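Local structure of branched-chain amino acid aminotransferase (Thermoproteus uzoniensis, 5CE8) at residues Glu25-Asn37 with Pro106-Asp118. The protein probably transfers the amino group of leucine, isoleucine or valine to 2-oxoglutarate, with pyridoxal 5'-phosphate as its cofactor. Numbering follows the deposited sequence.
Sequences EEAKVTVLSPSLN and PVAYISKPQISLD
Residues Val-29 to Pro-34 run beside the loop that leaves strand 102-109, Val-29 lying near Ser-111 and Ser-33 near Pro-113 (CA to CA 4.3 Å), and Gln-114 N gives Leu-32 O a backbone hydrogen bond of 3.0 Å. Two serines, small enough to let the backbones close in, hold both the backbone N and O of Ile-110. Ser-33 OG, turned anti to its own nitrogen (chi1 163°), donates to Ile-110 O in the carbonyl plane; at 2.5 Å the bond is unusually short and its exact length doubtful. The same OG accepts from Ser-35 N, the N-cap bond of helix 34-38. Ser-35 OG takes the N-H of Ile-110 at 2.8 Å, nearly straight at 169°, and is also hydrogen-bonded to Phe-40 O. Pro-34 suits the first turn of the helix, where no N-H is needed; its ring crosses the Ile-110 side chain at about a right angle, CD 3.8 Å from CG2, while Ile-110 also rests on Phe-40 and Leu-122. Pro-113 offers apolar ring carbons to both Leu-32, CB to CB 3.6 Å, and Thr-30 CG2. Thr-30 OG1 accepts from Leu-32 N, two residues on, an ST turn within the type I turn from Thr-30 to Ser-33. Beta-branched Val-29 suits its extended strand and slides its CG2 past Tyr-109 CE2 (3.6 Å); the long tyrosine gives it an apolar ring while its hydroxyl meets a water bound to Lys-28 O. Other waters join Thr-30 N to Ser-111 O and Leu-32 O to Gln-114 O. Lys-28 to Thr-30 pair antiparallel with a strand of the second subunit, whose Val-31 packs on Tyr-109. Away from the cofactor of this class IV aminotransferase, a serine N-cap following a type I turn and ST turn thus packs against the loop after inner strand 102-109.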
loop_
_atom_site.group_PDB
_atom_site.type_symbol
_atom_site.label_atom_id
_atom_site.label_comp_id
_atom_site.label_asym_id
_atom_site.label_seq_id
_atom_site.Cartn_x
_atom_site.Cartn_y
_atom_site.Cartn_z
ATOM N N GLU A 25 42.934 -9.354 -15.823
ATOM C CA GLU A 25 42.415 -10.530 -16.585
ATOM C C GLU A 25 42.272 -11.850 -15.758
ATOM O O GLU A 25 41.576 -12.784 -16.135
ATOM C CB GLU A 25 43.302 -10.840 -17.803
ATOM C CG GLU A 25 43.546 -9.722 -18.810
ATOM C CD GLU A 25 44.704 -8.729 -18.482
ATOM O OE1 GLU A 25 45.306 -8.627 -17.337
ATOM O OE2 GLU A 25 45.001 -7.965 -19.447
ATOM N N GLU A 26 42.993 -11.990 -14.678
ATOM C CA GLU A 26 42.741 -13.149 -13.838
ATOM C C GLU A 26 41.629 -12.793 -12.822
ATOM O O GLU A 26 41.176 -13.679 -12.114
ATOM C CB GLU A 26 43.996 -13.594 -13.102
ATOM C CG GLU A 26 45.206 -13.898 -13.994
ATOM C CD GLU A 26 44.874 -14.811 -15.152
ATOM O OE1 GLU A 26 44.350 -15.893 -14.890
ATOM O OE2 GLU A 26 45.081 -14.411 -16.338
ATOM N N ALA A 27 41.222 -11.526 -12.687
ATOM C CA ALA A 27 40.284 -11.223 -11.574
ATOM C C ALA A 27 38.876 -11.545 -12.102
ATOM O O ALA A 27 38.151 -10.681 -12.535
ATOM C CB ALA A 27 40.430 -9.788 -11.061
ATOM N N LYS A 28 38.579 -12.832 -12.170
ATOM C CA LYS A 28 37.321 -13.358 -12.749
ATOM C C LYS A 28 36.651 -14.330 -11.830
ATOM O O LYS A 28 37.289 -15.012 -11.017
ATOM C CB LYS A 28 37.614 -14.061 -14.044
ATOM C CG LYS A 28 38.325 -13.164 -15.043
ATOM C CD LYS A 28 37.972 -13.376 -16.493
ATOM C CE LYS A 28 38.391 -12.133 -17.270
ATOM N NZ LYS A 28 37.874 -12.140 -18.673
ATOM N N VAL A 29 35.378 -14.565 -12.076
ATOM C CA VAL A 29 34.602 -15.469 -11.210
ATOM C C VAL A 29 33.774 -16.385 -12.100
ATOM O O VAL A 29 33.316 -15.936 -13.165
ATOM C CB VAL A 29 33.714 -14.680 -10.268
ATOM C CG1 VAL A 29 32.706 -13.799 -11.054
ATOM C CG2 VAL A 29 32.993 -15.627 -9.305
ATOM N N THR A 30 33.709 -17.655 -11.738
ATOM C CA THR A 30 32.922 -18.635 -12.472
ATOM C C THR A 30 31.527 -18.082 -12.723
ATOM O O THR A 30 30.796 -17.512 -11.793
ATOM C CB THR A 30 32.754 -19.940 -11.768
ATOM O OG1 THR A 30 31.766 -20.739 -12.445
ATOM C CG2 THR A 30 32.318 -19.820 -10.333
ATOM N N VAL A 31 31.083 -18.340 -13.938
ATOM C CA VAL A 31 29.741 -17.831 -14.389
ATOM C C VAL A 31 28.601 -18.582 -13.725
ATOM O O VAL A 31 27.458 -18.244 -13.909
ATOM C CB VAL A 31 29.541 -17.874 -15.897
ATOM C CG1 VAL A 31 30.575 -16.966 -16.610
ATOM C CG2 VAL A 31 29.584 -19.334 -16.441
ATOM N N LEU A 32 28.923 -19.655 -12.989
ATOM C CA LEU A 32 27.888 -20.333 -12.209
ATOM C C LEU A 32 27.841 -19.926 -10.727
ATOM O O LEU A 32 27.135 -20.514 -9.957
ATOM C CB LEU A 32 28.144 -21.851 -12.290
ATOM C CG LEU A 32 28.060 -22.487 -13.672
ATOM C CD1 LEU A 32 28.549 -23.925 -13.549
ATOM C CD2 LEU A 32 26.660 -22.418 -14.265
ATOM N N SER A 33 28.585 -18.903 -10.327
ATOM C CA SER A 33 28.485 -18.392 -8.989
ATOM C C SER A 33 27.064 -17.980 -8.708
ATOM O O SER A 33 26.454 -17.322 -9.546
ATOM C CB SER A 33 29.427 -17.141 -8.832
ATOM O OG SER A 33 29.066 -16.402 -7.694
ATOM N N PRO A 34 26.519 -18.358 -7.531
ATOM C CA PRO A 34 25.255 -17.750 -7.125
ATOM C C PRO A 34 25.346 -16.189 -6.974
ATOM O O PRO A 34 24.330 -15.532 -7.041
ATOM C CB PRO A 34 24.899 -18.460 -5.829
ATOM C CG PRO A 34 26.267 -18.770 -5.211
ATOM C CD PRO A 34 27.179 -19.084 -6.430
ATOM N N SER A 35 26.541 -15.568 -6.935
ATOM C CA SER A 35 26.590 -14.126 -6.972
ATOM C C SER A 35 26.268 -13.519 -8.299
ATOM O O SER A 35 25.647 -12.451 -8.312
ATOM C CB SER A 35 27.906 -13.579 -6.406
ATOM O OG SER A 35 28.037 -14.123 -5.115
ATOM N N LEU A 36 26.651 -14.187 -9.380
ATOM C CA LEU A 36 26.311 -13.783 -10.684
ATOM C C LEU A 36 24.877 -14.086 -11.096
ATOM O O LEU A 36 24.190 -13.249 -11.650
ATOM C CB LEU A 36 27.215 -14.410 -11.679
ATOM C CG LEU A 36 27.070 -14.002 -13.135
ATOM C CD1 LEU A 36 27.364 -12.536 -13.275
ATOM C CD2 LEU A 36 27.977 -14.793 -14.052
ATOM N N ASN A 37 24.427 -15.251 -10.703
ATOM C CA ASN A 37 23.174 -15.768 -11.192
ATOM C C ASN A 37 21.985 -15.269 -10.336
ATOM O O ASN A 37 20.874 -15.275 -10.831
ATOM C CB ASN A 37 23.181 -17.294 -11.129
ATOM C CG ASN A 37 23.922 -17.953 -12.274
ATOM O OD1 ASN A 37 23.283 -18.547 -13.172
ATOM N ND2 ASN A 37 25.275 -17.902 -12.243
ATOM N N PRO A 106 35.576 -2.333 -4.132
ATOM C CA PRO A 106 35.602 -3.612 -3.417
ATOM C C PRO A 106 34.328 -4.335 -3.745
ATOM O O PRO A 106 33.233 -3.725 -3.644
ATOM C CB PRO A 106 35.639 -3.240 -1.941
ATOM C CG PRO A 106 35.924 -1.876 -1.886
ATOM C CD PRO A 106 35.617 -1.216 -3.212
ATOM N N VAL A 107 34.439 -5.600 -4.154
ATOM C CA VAL A 107 33.348 -6.409 -4.426
ATOM C C VAL A 107 33.506 -7.742 -3.715
ATOM O O VAL A 107 34.524 -8.389 -3.834
ATOM C CB VAL A 107 33.033 -6.577 -5.903
ATOM C CG1 VAL A 107 34.179 -7.068 -6.707
ATOM C CG2 VAL A 107 31.805 -7.438 -6.088
ATOM N N ALA A 108 32.536 -8.063 -2.877
ATOM C CA ALA A 108 32.431 -9.327 -2.184
ATOM C C ALA A 108 31.346 -10.240 -2.806
ATOM O O ALA A 108 30.121 -9.856 -2.820
ATOM C CB ALA A 108 31.973 -9.083 -0.770
ATOM N N TYR A 109 31.705 -11.501 -3.062
ATOM C CA TYR A 109 30.852 -12.439 -3.869
ATOM C C TYR A 109 31.346 -13.878 -3.698
ATOM O O TYR A 109 32.426 -14.108 -3.193
ATOM C CB TYR A 109 30.927 -12.048 -5.363
ATOM C CG TYR A 109 32.337 -12.206 -5.810
ATOM C CD1 TYR A 109 33.257 -11.199 -5.578
ATOM C CD2 TYR A 109 32.806 -13.421 -6.249
ATOM C CE1 TYR A 109 34.628 -11.351 -5.928
ATOM C CE2 TYR A 109 34.153 -13.571 -6.619
ATOM C CZ TYR A 109 35.087 -12.546 -6.432
ATOM O OH TYR A 109 36.481 -12.732 -6.712
ATOM N N ILE A 110 30.537 -14.852 -4.123
ATOM C CA ILE A 110 30.851 -16.212 -3.938
ATOM C C ILE A 110 31.638 -16.741 -5.192
ATOM O O ILE A 110 31.161 -16.610 -6.302
ATOM C CB ILE A 110 29.571 -17.010 -3.639
ATOM C CG1 ILE A 110 29.100 -16.647 -2.226
ATOM C CG2 ILE A 110 29.827 -18.529 -3.779
ATOM C CD1 ILE A 110 27.650 -16.958 -1.939
ATOM N N SER A 111 32.854 -17.262 -4.979
ATOM C CA SER A 111 33.676 -17.752 -6.057
ATOM C C SER A 111 33.336 -19.256 -6.401
ATOM O O SER A 111 33.714 -19.724 -7.419
ATOM C CB SER A 111 35.160 -17.536 -5.693
ATOM O OG SER A 111 35.452 -18.358 -4.611
ATOM N N LYS A 112 32.605 -19.963 -5.552
ATOM C CA LYS A 112 32.160 -21.318 -5.848
ATOM C C LYS A 112 30.930 -21.353 -6.842
ATOM O O LYS A 112 30.037 -20.551 -6.758
ATOM C CB LYS A 112 31.830 -21.996 -4.513
ATOM C CG LYS A 112 31.363 -23.441 -4.611
ATOM C CD LYS A 112 30.629 -23.926 -3.361
ATOM C CE LYS A 112 29.348 -24.650 -3.762
ATOM N NZ LYS A 112 28.593 -25.329 -2.652
ATOM N N PRO A 113 30.905 -22.275 -7.815
ATOM C CA PRO A 113 29.678 -22.505 -8.601
ATOM C C PRO A 113 28.539 -23.134 -7.763
ATOM O O PRO A 113 28.788 -24.044 -7.020
ATOM C CB PRO A 113 30.145 -23.472 -9.707
ATOM C CG PRO A 113 31.473 -24.029 -9.259
ATOM C CD PRO A 113 32.035 -23.150 -8.198
ATOM N N GLN A 114 27.304 -22.625 -7.813
ATOM C CA GLN A 114 26.219 -23.247 -7.022
ATOM C C GLN A 114 24.902 -22.835 -7.627
ATOM O O GLN A 114 24.604 -21.685 -7.707
ATOM C CB GLN A 114 26.267 -22.848 -5.546
ATOM C CG GLN A 114 25.183 -23.501 -4.693
ATOM C CD GLN A 114 25.313 -23.185 -3.241
ATOM O OE1 GLN A 114 26.347 -23.469 -2.666
ATOM N NE2 GLN A 114 24.277 -22.554 -2.613
ATOM N N ILE A 115 24.150 -23.799 -8.096
ATOM C CA ILE A 115 22.778 -23.582 -8.545
ATOM C C ILE A 115 21.791 -23.299 -7.398
ATOM O O ILE A 115 20.783 -22.553 -7.554
ATOM C CB ILE A 115 22.313 -24.870 -9.276
ATOM C CG1 ILE A 115 23.286 -25.186 -10.444
ATOM C CG2 ILE A 115 20.854 -24.753 -9.711
ATOM C CD1 ILE A 115 23.514 -24.014 -11.432
ATOM N N SER A 116 21.977 -23.987 -6.283
ATOM C CA SER A 116 20.993 -23.882 -5.167
ATOM C C SER A 116 20.883 -22.438 -4.549
ATOM O O SER A 116 21.863 -21.731 -4.325
ATOM C CB SER A 116 21.386 -24.871 -4.120
ATOM O OG SER A 116 20.744 -24.579 -2.932
ATOM N N LEU A 117 19.694 -21.971 -4.251
ATOM C CA LEU A 117 19.551 -20.726 -3.498
ATOM C C LEU A 117 19.976 -20.764 -2.049
ATOM O O LEU A 117 19.924 -19.722 -1.381
ATOM C CB LEU A 117 18.098 -20.219 -3.530
ATOM C CG LEU A 117 17.517 -20.075 -4.892
ATOM C CD1 LEU A 117 16.016 -19.962 -4.735
ATOM C CD2 LEU A 117 18.188 -18.916 -5.592
ATOM N N ASP A 118 20.353 -21.920 -1.526
ATOM C CA ASP A 118 20.752 -22.045 -0.103
ATOM C C ASP A 118 22.258 -21.683 0.015
ATOM O O ASP A 118 23.143 -22.538 -0.045
ATOM C CB ASP A 118 20.502 -23.461 0.415
ATOM C CG ASP A 118 20.721 -23.597 1.894
ATOM O OD1 ASP A 118 21.087 -22.629 2.593
ATOM O OD2 ASP A 118 20.468 -24.715 2.377
HETATM O O HOH W 1 37.136 -15.032 -7.977
HETATM O O HOH W 2 35.291 -18.637 -9.558
HETATM O O HOH W 3 24.257 -20.188 -9.857
#